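Local coordinates for Lmo0135 protein (Listeria monocytogenes EGD-e, PDB 5ISU) that probably binds peptides outside the membrane as the substrate-binding component of an ABC transporter, at residues Y413-P418 with D428-W433; V30-Y35 with D169-P174; P122-A127 with K134-T139. One frame throughout, in Å; residues are numbered along the deposited sequence. Where two conformers were deposited one is given.

Interaction 1 of 3, residues Y413-P418 with D428-W433; sequences YLSDAP and DLDALW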
loop_
_atom_site.group_PDB
_atom_site.type_symbol
_atom_site.label_atom_id
_atom_site.label_comp_id
_atom_site.label_asym_id
_atom_site.label_seq_id
_atom_site.Cartn_x
_atom_site.Cartn_y
_atom_site.Cartn_z
ATOM N N TYR A 413 1.294 -13.004 -8.680
ATOM C CA TYR A 413 1.577 -13.598 -10.019
ATOM C C TYR A 413 2.195 -15.007 -10.083
ATOM O O TYR A 413 2.278 -15.580 -11.182
ATOM C CB TYR A 413 2.408 -12.602 -10.843
ATOM C CG TYR A 413 1.676 -11.304 -11.004
ATOM C CD1 TYR A 413 0.608 -11.217 -11.876
ATOM C CD2 TYR A 413 2.000 -10.189 -10.245
ATOM C CE1 TYR A 413 -0.117 -10.053 -12.021
ATOM C CE2 TYR A 413 1.279 -9.000 -10.378
ATOM C CZ TYR A 413 0.222 -8.943 -11.277
ATOM O OH TYR A 413 -0.531 -7.807 -11.453
ATOM N N LEU A 414 2.639 -15.560 -8.948
ATOM C CA LEU A 414 3.181 -16.947 -8.949
ATOM C C LEU A 414 2.026 -17.928 -9.139
ATOM O O LEU A 414 0.905 -17.657 -8.709
ATOM C CB LEU A 414 3.938 -17.282 -7.649
ATOM C CG LEU A 414 5.275 -16.575 -7.375
ATOM C CD1 LEU A 414 5.720 -16.795 -5.933
ATOM C CD2 LEU A 414 6.355 -17.041 -8.344
ATOM N N SER A 415 2.300 -19.063 -9.773
ATOM C CA SER A 415 1.261 -20.083 -10.017
ATOM C C SER A 415 0.493 -20.476 -8.762
ATOM O O SER A 415 -0.730 -20.584 -8.795
ATOM C CB SER A 415 1.869 -21.355 -10.628
ATOM O OG SER A 415 2.446 -21.095 -11.890
ATOM N N ASP A 416 1.230 -20.655 -7.663
ATOM C CA ASP A 416 0.683 -21.083 -6.370
ATOM C C ASP A 416 0.217 -19.953 -5.448
ATOM O O ASP A 416 -0.304 -20.222 -4.364
ATOM C CB ASP A 416 1.775 -21.840 -5.590
ATOM C CG ASP A 416 2.446 -22.922 -6.406
ATOM O OD1 ASP A 416 1.994 -23.206 -7.542
ATOM O OD2 ASP A 416 3.442 -23.490 -5.908
ATOM N N ALA A 417 0.406 -18.703 -5.857
ATOM C CA ALA A 417 0.096 -17.586 -4.974
ATOM C C ALA A 417 -1.395 -17.426 -4.646
ATOM O O ALA A 417 -2.252 -17.618 -5.514
ATOM C CB ALA A 417 0.652 -16.298 -5.545
ATOM N N PRO A 418 -1.699 -17.067 -3.383
ATOM C CA PRO A 418 -3.086 -16.902 -2.958
ATOM C C PRO A 418 -3.762 -15.656 -3.548
ATOM O O PRO A 418 -4.986 -15.631 -3.637
ATOM C CB PRO A 418 -2.979 -16.801 -1.427
ATOM C CG PRO A 418 -1.622 -16.258 -1.180
ATOM C CD PRO A 418 -0.750 -16.794 -2.284
ATOM N N ASP A 428 7.959 -20.945 -16.352
ATOM C CA ASP A 428 9.123 -20.165 -16.795
ATOM C C ASP A 428 9.135 -18.793 -16.145
ATOM O O ASP A 428 10.173 -18.351 -15.675
ATOM C CB ASP A 428 9.155 -20.006 -18.315
ATOM C CG ASP A 428 9.555 -21.291 -19.039
ATOM O OD1 ASP A 428 9.822 -22.314 -18.376
ATOM O OD2 ASP A 428 9.624 -21.267 -20.288
ATOM N N LEU A 429 7.981 -18.134 -16.102
ATOM C CA LEU A 429 7.906 -16.806 -15.491
ATOM C C LEU A 429 8.201 -16.897 -14.004
ATOM O O LEU A 429 8.848 -16.020 -13.450
ATOM C CB LEU A 429 6.535 -16.171 -15.693
ATOM C CG LEU A 429 6.382 -14.764 -15.104
ATOM C CD1 LEU A 429 7.349 -13.799 -15.781
ATOM C CD2 LEU A 429 4.953 -14.283 -15.250
ATOM N N ASP A 430 7.702 -17.956 -13.370
ATOM C CA ASP A 430 7.943 -18.178 -11.945
ATOM C C ASP A 430 9.443 -18.355 -11.643
ATOM O O ASP A 430 9.904 -17.931 -10.584
ATOM C CB ASP A 430 7.099 -19.355 -11.409
ATOM C CG ASP A 430 5.572 -19.031 -11.357
ATOM O OD1 ASP A 430 5.136 -17.955 -11.846
ATOM O OD2 ASP A 430 4.805 -19.867 -10.825
ATOM N N ALA A 431 10.194 -18.930 -12.588
ATOM C CA ALA A 431 11.656 -19.101 -12.431
ATOM C C ALA A 431 12.350 -17.737 -12.445
ATOM O O ALA A 431 13.330 -17.535 -11.724
ATOM C CB ALA A 431 12.236 -20.016 -13.517
ATOM N N LEU A 432 11.836 -16.815 -13.269
ATOM C CA LEU A 432 12.348 -15.439 -13.312
ATOM C C LEU A 432 12.086 -14.716 -11.976
ATOM O O LEU A 432 12.975 -14.041 -11.453
ATOM C CB LEU A 432 11.733 -14.634 -14.472
ATOM C CG LEU A 432 12.315 -14.866 -15.873
ATOM C CD1 LEU A 432 11.425 -14.247 -16.942
ATOM C CD2 LEU A 432 13.744 -14.327 -15.972
ATOM N N TRP A 433 10.868 -14.853 -11.442
ATOM C CA TRP A 433 10.538 -14.247 -10.151
ATOM C C TRP A 433 11.559 -14.682 -9.119
ATOM O O TRP A 433 12.162 -13.838 -8.467
ATOM C CB TRP A 433 9.138 -14.618 -9.654
ATOM C CG TRP A 433 7.960 -13.874 -10.294
ATOM C CD1 TRP A 433 7.027 -14.390 -11.158
ATOM C CD2 TRP A 433 7.574 -12.508 -10.070
ATOM N NE1 TRP A 433 6.099 -13.436 -11.474
ATOM C CE2 TRP A 433 6.410 -12.273 -10.825
ATOM C CE3 TRP A 433 8.091 -11.467 -9.291
ATOM C CZ2 TRP A 433 5.763 -11.018 -10.846
ATOM C CZ3 TRP A 433 7.452 -10.234 -9.314
ATOM C CH2 TRP A 433 6.298 -10.024 -10.082
#

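Interaction 2 of 3, residues V30-Y35 with D169-P174; sequences VINPNY and DKNKNP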
loop_
_atom_site.group_PDB
_atom_site.type_symbol
_atom_site.label_atom_id
_atom_site.label_comp_id
_atom_site.label_asym_id
_atom_site.label_seq_id
_atom_site.Cartn_x
_atom_site.Cartn_y
_atom_site.Cartn_z
ATOM N N VAL A 30 -5.147 -3.426 16.334
ATOM C CA VAL A 30 -4.054 -3.403 17.303
ATOM C C VAL A 30 -2.940 -2.427 16.867
ATOM O O VAL A 30 -2.284 -2.640 15.848
ATOM C CB VAL A 30 -3.483 -4.816 17.491
ATOM C CG1 VAL A 30 -2.398 -4.817 18.557
ATOM C CG2 VAL A 30 -4.601 -5.784 17.868
ATOM N N ILE A 31 -2.716 -1.370 17.651
ATOM C CA ILE A 31 -1.686 -0.368 17.326
ATOM C C ILE A 31 -0.295 -0.882 17.743
ATOM O O ILE A 31 0.244 -0.531 18.806
ATOM C CB ILE A 31 -1.998 0.999 17.970
ATOM C CG1 ILE A 31 -3.466 1.376 17.683
ATOM C CG2 ILE A 31 -1.036 2.060 17.432
ATOM C CD1 ILE A 31 -3.935 2.656 18.337
ATOM N N ASN A 32 0.267 -1.716 16.873
ATOM C CA ASN A 32 1.559 -2.363 17.096
ATOM C C ASN A 32 2.110 -2.695 15.704
ATOM O O ASN A 32 1.479 -3.445 14.953
ATOM C CB ASN A 32 1.361 -3.626 17.957
ATOM C CG ASN A 32 2.677 -4.278 18.382
ATOM O OD1 ASN A 32 3.561 -4.542 17.567
ATOM N ND2 ASN A 32 2.795 -4.558 19.663
ATOM N N PRO A 33 3.283 -2.143 15.356
ATOM C CA PRO A 33 3.852 -2.334 14.014
ATOM C C PRO A 33 4.147 -3.760 13.591
ATOM O O PRO A 33 4.353 -4.005 12.405
ATOM C CB PRO A 33 5.136 -1.510 14.056
ATOM C CG PRO A 33 5.476 -1.393 15.479
ATOM C CD PRO A 33 4.173 -1.326 16.205
ATOM N N ASN A 34 4.218 -4.682 14.540
ATOM C CA ASN A 34 4.413 -6.095 14.189
ATOM C C ASN A 34 3.137 -6.685 13.558
ATOM O O ASN A 34 3.197 -7.730 12.941
ATOM C CB ASN A 34 4.798 -6.939 15.429
ATOM C CG ASN A 34 6.241 -6.748 15.866
ATOM O OD1 ASN A 34 6.937 -5.863 15.400
ATOM N ND2 ASN A 34 6.697 -7.603 16.771
ATOM N N TYR A 35 1.996 -6.008 13.707
ATOM C CA TYR A 35 0.723 -6.525 13.185
ATOM C C TYR A 35 -0.087 -5.535 12.344
ATOM O O TYR A 35 -0.910 -5.957 11.541
ATOM C CB TYR A 35 -0.136 -7.027 14.361
ATOM C CG TYR A 35 0.613 -8.030 15.220
ATOM C CD1 TYR A 35 0.671 -9.374 14.862
ATOM C CD2 TYR A 35 1.308 -7.620 16.359
ATOM C CE1 TYR A 35 1.385 -10.279 15.622
ATOM C CE2 TYR A 35 2.019 -8.514 17.125
ATOM C CZ TYR A 35 2.066 -9.843 16.750
ATOM O OH TYR A 35 2.775 -10.738 17.513
ATOM N N ASP A 169 -2.797 -6.449 26.600
ATOM C CA ASP A 169 -3.466 -5.208 27.009
ATOM C C ASP A 169 -2.483 -4.027 27.017
ATOM O O ASP A 169 -2.893 -2.865 27.080
ATOM C CB ASP A 169 -4.278 -5.369 28.332
ATOM C CG ASP A 169 -3.442 -5.855 29.528
ATOM O OD1 ASP A 169 -2.199 -5.743 29.511
ATOM O OD2 ASP A 169 -4.055 -6.335 30.518
ATOM N N LYS A 170 -1.188 -4.323 26.905
ATOM C CA LYS A 170 -0.187 -3.255 26.771
ATOM C C LYS A 170 -0.373 -2.466 25.458
ATOM O O LYS A 170 0.102 -1.324 25.343
ATOM C CB LYS A 170 1.226 -3.824 26.875
ATOM C CG LYS A 170 1.578 -4.268 28.284
ATOM C CD LYS A 170 2.942 -4.926 28.351
ATOM C CE LYS A 170 3.265 -5.365 29.772
ATOM N NZ LYS A 170 4.614 -5.984 29.866
ATOM N N ASN A 171 -1.047 -3.073 24.470
ATOM C CA ASN A 171 -1.334 -2.394 23.193
ATOM C C ASN A 171 -2.442 -1.369 23.371
ATOM O O ASN A 171 -2.670 -0.571 22.468
ATOM C CB ASN A 171 -1.735 -3.376 22.094
ATOM C CG ASN A 171 -0.596 -4.278 21.683
ATOM O OD1 ASN A 171 0.465 -3.807 21.274
ATOM N ND2 ASN A 171 -0.819 -5.580 21.759
ATOM N N LYS A 172 -3.152 -1.433 24.506
ATOM C CA LYS A 172 -4.179 -0.432 24.824
ATOM C C LYS A 172 -3.545 0.935 25.134
ATOM O O LYS A 172 -4.205 1.956 24.963
ATOM C CB LYS A 172 -5.085 -0.874 25.980
ATOM C CG LYS A 172 -6.054 -2.001 25.630
ATOM C CD LYS A 172 -6.633 -2.630 26.896
ATOM C CE LYS A 172 -7.673 -3.709 26.625
ATOM N NZ LYS A 172 -8.954 -3.130 26.133
ATOM N N ASN A 173 -2.301 0.957 25.597
ATOM C CA ASN A 173 -1.626 2.230 25.859
ATOM C C ASN A 173 -0.223 2.150 25.239
ATOM O O ASN A 173 0.781 2.092 25.947
ATOM C CB ASN A 173 -1.625 2.541 27.354
ATOM C CG ASN A 173 -3.034 2.520 27.948
ATOM O OD1 ASN A 173 -3.659 3.563 28.122
ATOM N ND2 ASN A 173 -3.556 1.326 28.205
ATOM N N PRO A 174 -0.164 2.153 23.890
ATOM C CA PRO A 174 1.087 1.987 23.141
ATOM C C PRO A 174 2.213 2.993 23.427
ATOM O O PRO A 174 2.010 4.205 23.385
ATOM C CB PRO A 174 0.638 2.062 21.678
ATOM C CG PRO A 174 -0.644 2.809 21.699
ATOM C CD PRO A 174 -1.292 2.538 23.012
#

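Interaction 3 of 3, residues P122-A127 with K134-T139; sequences PVKVEA and KFTLPT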
loop_
_atom_site.group_PDB
_atom_site.type_symbol
_atom_site.label_atom_id
_atom_site.label_comp_id
_atom_site.label_asym_id
_atom_site.label_seq_id
_atom_site.Cartn_x
_atom_site.Cartn_y
_atom_site.Cartn_z
ATOM N N PRO A 122 16.185 -18.287 8.987
ATOM C CA PRO A 122 15.978 -16.925 9.426
ATOM C C PRO A 122 17.238 -16.081 9.317
ATOM O O PRO A 122 18.351 -16.619 9.333
ATOM C CB PRO A 122 15.627 -17.110 10.902
ATOM C CG PRO A 122 16.458 -18.266 11.326
ATOM C CD PRO A 122 16.569 -19.163 10.114
ATOM N N VAL A 123 17.052 -14.773 9.165
ATOM C CA VAL A 123 18.170 -13.834 9.212
ATOM C C VAL A 123 18.659 -13.808 10.670
ATOM O O VAL A 123 17.860 -13.975 11.583
ATOM C CB VAL A 123 17.741 -12.387 8.806
ATOM C CG1 VAL A 123 16.646 -11.836 9.714
ATOM C CG2 VAL A 123 18.933 -11.435 8.824
ATOM N N LYS A 124 19.961 -13.675 10.893
ATOM C CA LYS A 124 20.473 -13.535 12.257
ATOM C C LYS A 124 20.663 -12.049 12.515
ATOM O O LYS A 124 20.990 -11.288 11.605
ATOM C CB LYS A 124 21.751 -14.360 12.525
ATOM C CG LYS A 124 21.445 -15.786 13.002
ATOM C CD LYS A 124 22.628 -16.537 13.635
ATOM C CE LYS A 124 23.521 -17.261 12.629
ATOM N NZ LYS A 124 24.158 -16.363 11.630
ATOM N N VAL A 125 20.387 -11.627 13.743
ATOM C CA VAL A 125 20.516 -10.227 14.112
ATOM C C VAL A 125 21.273 -10.133 15.433
ATOM O O VAL A 125 21.097 -10.963 16.320
ATOM C CB VAL A 125 19.141 -9.526 14.143
ATOM C CG1 VAL A 125 18.222 -10.132 15.198
ATOM C CG2 VAL A 125 19.323 -8.041 14.373
ATOM N N GLU A 126 22.096 -9.099 15.563
ATOM C CA GLU A 126 22.961 -8.939 16.725
ATOM C C GLU A 126 23.196 -7.467 17.039
ATOM O O GLU A 126 23.306 -6.641 16.133
ATOM C CB GLU A 126 24.304 -9.629 16.409
ATOM C CG GLU A 126 25.364 -9.589 17.496
ATOM C CD GLU A 126 26.719 -10.140 17.043
ATOM O OE1 GLU A 126 26.902 -10.468 15.840
ATOM O OE2 GLU A 126 27.623 -10.226 17.903
ATOM N N ALA A 127 23.260 -7.154 18.331
ATOM C CA ALA A 127 23.517 -5.799 18.815
ATOM C C ALA A 127 25.007 -5.659 19.107
ATOM O O ALA A 127 25.446 -5.995 20.190
ATOM C CB ALA A 127 22.715 -5.529 20.081
ATOM N N LYS A 134 23.598 -5.508 13.559
ATOM C CA LYS A 134 24.211 -6.235 12.434
ATOM C C LYS A 134 23.289 -7.380 12.036
ATOM O O LYS A 134 22.977 -8.238 12.869
ATOM C CB LYS A 134 25.566 -6.822 12.826
ATOM C CG LYS A 134 26.291 -7.510 11.677
ATOM C CD LYS A 134 27.216 -8.629 12.132
ATOM C CE LYS A 134 28.375 -8.136 12.971
ATOM N NZ LYS A 134 29.229 -9.272 13.415
ATOM N N PHE A 135 22.851 -7.383 10.775
ATOM C CA PHE A 135 22.011 -8.443 10.239
ATOM C C PHE A 135 22.890 -9.301 9.341
ATOM O O PHE A 135 23.628 -8.771 8.510
ATOM C CB PHE A 135 20.889 -7.905 9.334
ATOM C CG PHE A 135 19.857 -7.048 10.025
ATOM C CD1 PHE A 135 20.019 -5.678 10.105
ATOM C CD2 PHE A 135 18.688 -7.609 10.510
ATOM C CE1 PHE A 135 19.050 -4.875 10.694
ATOM C CE2 PHE A 135 17.716 -6.821 11.108
ATOM C CZ PHE A 135 17.895 -5.448 11.203
ATOM N N THR A 136 22.792 -10.613 9.497
ATOM C CA THR A 136 23.553 -11.549 8.688
ATOM C C THR A 136 22.570 -12.493 7.997
ATOM O O THR A 136 21.905 -13.297 8.654
ATOM C CB THR A 136 24.570 -12.325 9.538
ATOM O OG1 THR A 136 23.955 -12.723 10.769
ATOM C CG2 THR A 136 25.775 -11.447 9.865
ATOM N N LEU A 137 22.457 -12.350 6.676
ATOM C CA LEU A 137 21.555 -13.175 5.875
ATOM C C LEU A 137 22.199 -14.482 5.559
ATOM O O LEU A 137 23.416 -14.521 5.406
ATOM C CB LEU A 137 21.254 -12.514 4.526
ATOM C CG LEU A 137 20.478 -11.215 4.526
ATOM C CD1 LEU A 137 20.325 -10.724 3.099
ATOM C CD2 LEU A 137 19.128 -11.415 5.169
ATOM N N PRO A 138 21.386 -15.545 5.402
ATOM C CA PRO A 138 21.907 -16.885 5.033
ATOM C C PRO A 138 22.327 -16.961 3.551
ATOM O O PRO A 138 23.302 -17.621 3.214
ATOM C CB PRO A 138 20.726 -17.818 5.329
ATOM C CG PRO A 138 19.507 -16.942 5.244
ATOM C CD PRO A 138 19.935 -15.569 5.676
ATOM N N THR A 139 21.577 -16.287 2.685
ATOM C CA THR A 139 21.868 -16.221 1.250
ATOM C C THR A 139 21.588 -14.803 0.791
ATOM O O THR A 139 21.040 -13.992 1.555
ATOM C CB THR A 139 21.044 -17.243 0.442
ATOM O OG1 THR A 139 19.707 -17.280 0.950
ATOM C CG2 THR A 139 21.635 -18.626 0.568
HETATM O O HOH W 1 24.125 -10.741 12.562
#

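Interaction 1 of 3, residues Y413-P418 with D428-W433
Leu414 and Ser415 meet the carboxylate of Asp430 where a type I beta turn, Leu414 to Ala417, lies against the helix 427-438. The turn belongs to the loop that follows strand 395-400 in this periplasmic-binding-protein fold. Its own closing bond runs from Ala417 N to Leu414 O, and the same carbonyl also accepts from Asn420 ND2.

The packed side of the contact is formed by Tyr413, Leu414 and Trp433. CB of Tyr413 rests 3.7 Å from CZ2 of Trp433, beside the NE1-CE2-CZ2 side of the indole. The two aromatic side chains cross obliquely, and the phenol ring runs on away from the helix. Tyr413 OH ends on the hydroxyl of Tyr400, and its ring meets that of Phe305. Leu414 CD2 touches both Asp430 and Trp433, three residues apart on the helix. This methyl is 3.9 Å from Trp433 CB and 3.7 Å from Asp430 CG. Ile452 of helix 442-458 and Tyr409 also touch Trp433, so the indole is well buried. Its NE1 is buried too, with no hydrogen-bond partner in the model.

The other side is more open and polar. Ser415 and Asp430 are partly exposed, and Asp416 at the turn is exposed. The Asp416 and Asp430 carboxylates do not touch, and their like charges may repel mildly. Asp430 OD2 takes two bonds from one residue. Ser415 N approaches on the syn side, 2.8 Å from OD2 of Asp430, in a nearly straight bond of 168°. Ser415 OG donates to the same Asp430 OD2 at 2.9 Å, from above the carboxylate plane and 38° out of it.

Interaction 2 of 3, residues V30-Y35 with D169-P174
Asn32 ND2 donates to Asn171 OD1 at 2.9 Å, and the bond is nearly straight at 171°. The donor lies in the carbonyl plane of Asn171 and uses a lone pair of OD1. The acceptor lies in the amide plane of Asn32, although the two amide planes are 73° apart. Asn32 OD1 takes Asn34 N at 3.1 Å, on a lone pair, which makes an Asx turn. Both ends of the Asn32 amide are therefore engaged, which fixes its flip. Asn171 ND2 is held by the carbonyl of Ile165. Val30 CG1 packs 3.6 Å from Asn171 CG. Ile31 is the centre of an inverse gamma turn. Ile31 O lies 3.9 Å from Pro174 CB, and Ile31 CG2 meets Pro174 CG more loosely at 4.3 Å.

The contact joins the loop after strand 19-24 to the loop before strand 180-186, two outermost strands of one mixed sheet. Phe159 of helix 156-159 touches both Asn32 and Asn171. Pro174 leans on Phe182 of strand 180-186, while Asn34 packs against helix 93-104.

Interaction 3 of 3, residues P122-A127 with K134-T139
Val125 CG2 lies over one face of the Phe135 ring, 4.2 Å from the ring centroid, in a CH-pi contact. The two side chains lie side by side and point the same way from a non-hydrogen-bonded antiparallel pair. Val123 CG2 comes to the edge of the same ring, near its plane. Val123 CG2 also meets Leu137 CD2 at 3.7 Å. Val123 CG1 sits between the backbone N and the carbonyl carbon (chi1 59°), which puts CG2 anti to N, the branch that touches Phe135 and Leu137.

Outward from this centre, Lys124 with Thr136 and Glu126 with Lys134 form hydrogen-bonded pairs of the beta hairpin. Each pair is joined by two backbone bonds. The bond from Glu126 N to Lys134 O is the most bent, at 136°.

The side chains of these pairs form the polar face. One water donates to Lys134 O at 2.8 Å and more weakly to Lys124 O, and lies 2.7 Å from Thr136 OG1. On the same face, Glu126 OE1 and Lys134 NZ make a salt bridge at 3.6 Å.

The hairpin belongs to a five-stranded antiparallel sheet. Strand 74-79 lies beyond Phe135 and strand 117-118 beyond Val123. Helix 93-104 covers the apolar face through Val100, and Phe144 meets the Phe135 ring edge-to-face.

From the N terminus, residues 30-35 come first, soon after strand 19-24. Interaction 2 closes a long loop when the chain returns at 169-174. Interaction 3 falls wholly within that loop and closes a short hairpin between 122-127 and 134-139. Interaction 1 comes later in series, and it closes a short loop from 413-418 to 428-433. No two of them cross. Interaction 2 ties together loops next to the edges of the mixed sheet. Interaction 3 joins neighbouring strands of the antiparallel sheet. Interaction 1 fixes a loop to helix 427-438. The three do not touch, and their centres lie about 26 to 35 Å apart.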